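Local coordinates for protein exoribonuclease II, mitochondrial (Candida glabrata, PDB 6F3H) that degrades RNA from its 3' end, probably as the magnesium-dependent nuclease component of the mitochondrial mtEXO degradosome, at residues T751-T754 with L755-L758; P784-S787 with Y788-G791. The protein carries 1 engineered substitution. One frame throughout, in Å; residues are numbered along the deposited sequence.

Contact 1: residues T751-T754 with L755-L758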
loop_
_atom_site.group_PDB
_atom_site.type_symbol
_atom_site.label_atom_id
_atom_site.label_comp_id
_atom_site.label_asym_id
_atom_site.label_seq_id
_atom_site.Cartn_x
_atom_site.Cartn_y
_atom_site.Cartn_z
ATOM N N THR A 751 -11.996 6.187 -5.201
ATOM C CA THR A 751 -12.160 7.474 -5.871
ATOM C C THR A 751 -13.010 7.350 -7.121
ATOM O O THR A 751 -13.921 8.151 -7.348
ATOM C CB THR A 751 -10.818 8.050 -6.212
ATOM O OG1 THR A 751 -10.055 8.134 -5.010
ATOM C CG2 THR A 751 -11.008 9.391 -6.741
ATOM N N TYR A 752 -12.693 6.374 -7.979
ATOM C CA TYR A 752 -13.468 6.218 -9.200
ATOM C C TYR A 752 -14.931 6.140 -8.862
ATOM O O TYR A 752 -15.750 6.816 -9.483
ATOM C CB TYR A 752 -13.030 4.968 -9.956
ATOM C CG TYR A 752 -13.976 4.488 -11.051
ATOM C CD1 TYR A 752 -14.169 5.226 -12.218
ATOM C CD2 TYR A 752 -14.638 3.279 -10.945
ATOM C CE1 TYR A 752 -15.016 4.768 -13.237
ATOM C CE2 TYR A 752 -15.488 2.821 -11.962
ATOM C CZ TYR A 752 -15.676 3.556 -13.086
ATOM O OH TYR A 752 -16.533 3.008 -14.011
ATOM N N TRP A 753 -15.267 5.381 -7.813
ATOM C CA TRP A 753 -16.660 5.171 -7.439
ATOM C C TRP A 753 -17.244 6.362 -6.685
ATOM O O TRP A 753 -18.416 6.701 -6.881
ATOM C CB TRP A 753 -16.799 3.894 -6.621
ATOM C CG TRP A 753 -16.554 2.644 -7.408
ATOM C CD1 TRP A 753 -15.500 1.802 -7.271
ATOM C CD2 TRP A 753 -17.364 2.101 -8.469
ATOM N NE1 TRP A 753 -15.612 0.754 -8.155
ATOM C CE2 TRP A 753 -16.741 0.921 -8.907
ATOM C CE3 TRP A 753 -18.552 2.493 -9.078
ATOM C CZ2 TRP A 753 -17.257 0.133 -9.925
ATOM C CZ3 TRP A 753 -19.068 1.704 -10.094
ATOM C CH2 TRP A 753 -18.418 0.540 -10.507
ATOM N N THR A 754 -16.486 6.977 -5.780
ATOM C CA THR A 754 -16.949 8.229 -5.196
ATOM C C THR A 754 -17.394 9.185 -6.283
ATOM O O THR A 754 -18.512 9.706 -6.247
ATOM C CB THR A 754 -15.839 8.887 -4.392
ATOM O OG1 THR A 754 -15.349 7.963 -3.428
ATOM C CG2 THR A 754 -16.362 10.112 -3.689
ATOM N N LEU A 755 -16.532 9.389 -7.293
ATOM C CA LEU A 755 -16.809 10.367 -8.340
ATOM C C LEU A 755 -17.945 9.922 -9.248
ATOM O O LEU A 755 -18.820 10.727 -9.584
ATOM C CB LEU A 755 -15.560 10.625 -9.167
ATOM C CG LEU A 755 -14.315 11.172 -8.466
ATOM C CD1 LEU A 755 -13.294 11.627 -9.492
ATOM C CD2 LEU A 755 -14.634 12.293 -7.522
ATOM N N LYS A 756 -17.963 8.641 -9.639
ATOM C CA LYS A 756 -19.024 8.144 -10.516
ATOM C C LYS A 756 -20.390 8.364 -9.883
ATOM O O LYS A 756 -21.384 8.566 -10.586
ATOM C CB LYS A 756 -18.798 6.653 -10.806
ATOM C CG LYS A 756 -19.593 6.039 -11.972
ATOM C CD LYS A 756 -18.867 4.827 -12.627
ATOM C CE LYS A 756 -19.719 4.128 -13.733
ATOM N NZ LYS A 756 -19.514 2.627 -13.874
ATOM N N HIS A 757 -20.445 8.373 -8.559
ATOM C CA HIS A 757 -21.681 8.681 -7.861
ATOM C C HIS A 757 -21.984 10.170 -7.913
ATOM O O HIS A 757 -23.113 10.575 -8.203
ATOM C CB HIS A 757 -21.570 8.219 -6.419
ATOM C CG HIS A 757 -22.518 8.914 -5.508
ATOM N ND1 HIS A 757 -23.869 8.649 -5.512
ATOM C CD2 HIS A 757 -22.317 9.864 -4.565
ATOM C CE1 HIS A 757 -24.460 9.406 -4.608
ATOM N NE2 HIS A 757 -23.542 10.150 -4.017
ATOM N N LEU A 758 -20.976 11.000 -7.645
ATOM C CA LEU A 758 -21.172 12.442 -7.709
ATOM C C LEU A 758 -21.643 12.849 -9.087
ATOM O O LEU A 758 -22.364 13.843 -9.234
ATOM C CB LEU A 758 -19.879 13.170 -7.371
ATOM C CG LEU A 758 -19.395 12.932 -5.948
ATOM C CD1 LEU A 758 -18.360 13.971 -5.600
ATOM C CD2 LEU A 758 -20.542 12.935 -4.956
#
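Tyr752 and Lys756 meet one turn apart on helix 725-761, an i to i+4 pair lying side by side with their ends pointing the same way. Lys756 NZ donates to Tyr752 OH at 3.0 Å, while Lys756 CD packs 3.5 Å from Tyr752 CZ and the chain continues past the ring carbon to the hydroxyl. CG of both residues lies anti to the backbone N (chi1 165° for Tyr752, -165° for Lys756), and a bend at the last torsion of the lysine turns NZ to the hydroxyl. The same hydroxyl makes a weak hydrogen bond to Ser351 O, so the phenol accepts from the lysine and donates to this carbonyl.

The well-packed part is formed by Tyr752, Trp753, Thr754 and Leu755, all buried. Tyr752 CD2 stands over the centre of the Trp753 ring, 3.7 Å above its plane; the indole nitrogen is bonded to Asp465, and the ring packs on Val581 and Leu583 of strand 580-584. Thr754 turns its OG1 back to Ser750 O, a hydrogen bond along its own helix.

The more open side is at Lys756, which is partly exposed, while the Tyr752 and Trp753 rings it lies against are buried. Its NZ lies 3.9 Å from Trp753 CZ3, approaching the indole obliquely, and the phenol oxygen probably helps to satisfy the ammonium group. His757 and Leu758 are also partly exposed, but Phe596 covers the first and Tyr786 touches both. Beneath all these side chains runs the alpha-helical backbone, in which Leu755 N binds Thr751 O at 2.9 Å and Leu755 CG lies 4.1 Å from Thr751 CG2.

Contact 2: residues P784-S787 with Y788-G791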
loop_
_atom_site.group_PDB
_atom_site.type_symbol
_atom_site.label_atom_id
_atom_site.label_comp_id
_atom_site.label_asym_id
_atom_site.label_seq_id
_atom_site.Cartn_x
_atom_site.Cartn_y
_atom_site.Cartn_z
ATOM N N PRO A 784 -15.678 16.857 3.218
ATOM C CA PRO A 784 -15.892 16.241 4.518
ATOM C C PRO A 784 -16.803 15.041 4.402
ATOM O O PRO A 784 -16.572 14.012 5.051
ATOM C CB PRO A 784 -16.518 17.377 5.325
ATOM C CG PRO A 784 -16.106 18.616 4.594
ATOM C CD PRO A 784 -16.162 18.239 3.172
ATOM N N GLU A 785 -17.828 15.129 3.555
ATOM C CA GLU A 785 -18.755 14.016 3.476
ATOM C C GLU A 785 -18.113 12.784 2.847
ATOM O O GLU A 785 -18.554 11.665 3.131
ATOM C CB GLU A 785 -20.006 14.448 2.700
ATOM N N TYR A 786 -17.052 12.947 2.053
ATOM C CA TYR A 786 -16.464 11.823 1.334
ATOM C C TYR A 786 -14.957 11.832 1.483
ATOM O O TYR A 786 -14.307 12.853 1.236
ATOM C CB TYR A 786 -16.772 11.835 -0.150
ATOM C CG TYR A 786 -18.213 11.887 -0.528
ATOM C CD1 TYR A 786 -18.906 13.094 -0.573
ATOM C CD2 TYR A 786 -18.890 10.720 -0.845
ATOM C CE1 TYR A 786 -20.231 13.123 -0.946
ATOM C CE2 TYR A 786 -20.200 10.738 -1.212
ATOM C CZ TYR A 786 -20.868 11.932 -1.261
ATOM O OH TYR A 786 -22.187 11.911 -1.625
ATOM N N SER A 787 -14.397 10.665 1.769
ATOM C CA SER A 787 -12.958 10.589 1.952
ATOM C C SER A 787 -12.202 10.598 0.624
ATOM O O SER A 787 -11.110 11.173 0.547
ATOM C CB SER A 787 -12.622 9.335 2.761
ATOM O OG SER A 787 -13.090 9.443 4.097
ATOM N N TYR A 788 -12.767 10.003 -0.433
ATOM C CA TYR A 788 -12.062 9.809 -1.696
ATOM C C TYR A 788 -12.514 10.767 -2.774
ATOM O O TYR A 788 -12.227 10.556 -3.951
ATOM C CB TYR A 788 -12.236 8.375 -2.175
ATOM C CG TYR A 788 -11.567 7.417 -1.243
ATOM C CD1 TYR A 788 -10.314 7.698 -0.716
ATOM C CD2 TYR A 788 -12.197 6.245 -0.867
ATOM C CE1 TYR A 788 -9.693 6.819 0.150
ATOM C CE2 TYR A 788 -11.595 5.351 -0.010
ATOM C CZ TYR A 788 -10.342 5.639 0.502
ATOM O OH TYR A 788 -9.743 4.746 1.371
ATOM N N ALA A 789 -13.218 11.803 -2.395
ATOM C CA ALA A 789 -13.539 12.888 -3.287
ATOM C C ALA A 789 -12.554 13.992 -2.941
ATOM O O ALA A 789 -12.826 14.844 -2.095
ATOM C CB ALA A 789 -14.985 13.330 -3.122
ATOM N N ARG A 790 -11.370 13.928 -3.540
ATOM C CA ARG A 790 -10.370 14.983 -3.437
ATOM C C ARG A 790 -10.246 15.698 -4.778
ATOM O O ARG A 790 -10.161 15.049 -5.827
ATOM C CB ARG A 790 -9.016 14.427 -3.011
ATOM C CG ARG A 790 -8.853 14.294 -1.532
ATOM C CD ARG A 790 -7.919 13.148 -1.211
ATOM N NE ARG A 790 -7.739 12.950 0.230
ATOM C CZ ARG A 790 -6.941 13.687 1.008
ATOM N NH1 ARG A 790 -6.213 14.683 0.498
ATOM N NH2 ARG A 790 -6.858 13.415 2.304
ATOM N N GLY A 791 -10.264 17.028 -4.751
ATOM C CA GLY A 791 -10.176 17.789 -5.983
ATOM C C GLY A 791 -9.277 19.008 -5.924
ATOM O O GLY A 791 -8.379 19.090 -5.081
#
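An open turn with angles close to type I, Tyr786 CB against Ala789 CB, makes this local contact in the loop that joins strands 778-782 and 790-794, neighbouring antiparallel strands of the C-terminal small beta-domain, consistent with the S1 domain of RNase II-family nucleases. The two CB atoms lie 3.8 Å apart. The backbone angles of Ser787 and Tyr788 bring the CA atoms of Tyr786 and Ala789 to 5.6 Å, yet Tyr786 O and Ala789 N are 3.9 Å apart and no hydrogen bond crosses the contact. Backbone bonds of Ala789 with Phe783 and of Gly791 with Cys781 join the two arms where the strands meet.

With CG of Tyr786 anti to the carbonyl carbon (chi1 -55°), the end of the side chain leads away from the turn, and the ring meets Phe596 edge-to-face. Ser787 CB lies over one face of the Tyr788 ring, whose CD1 comes within 3.7 Å of Ser787 C. The serine hydroxyl is taken by Lys578 O, tying the turn to a neighbouring part of the fold.

On the outer side Arg790 is exposed, its chain extended from CG to NE. NE stays 3.8 Å from Ser787 O, too long to count as a bond. With no hydrogen bond across it, the turn is probably held by the apolar CB contact and outside bonds, and Arg790 packs on an adenine base of the bound RNA.

Contacts 1 and 2 touch although their centres lie about 10 Å apart: the loop between strands 778-782 and 790-794 packs on the C-terminal part of helix 725-761. His757 NE2 and Tyr786 OH, 3.3 Å apart, form a probable but weak hydrogen bond. A second weak bond links Thr751 OG1, whose stronger partner is Arg747 O, to Tyr788 O. Packing adds to these, with Thr751 CG2 3.3 Å from Tyr788 O and Thr754 CG2 3.5 Å from Ala789 CB. Contact 2 approaches the RNA to about 4 Å at its nearest atom, contact 1 only to about 12 Å; both lie away from the magnesium site of Asp401 and Asp410.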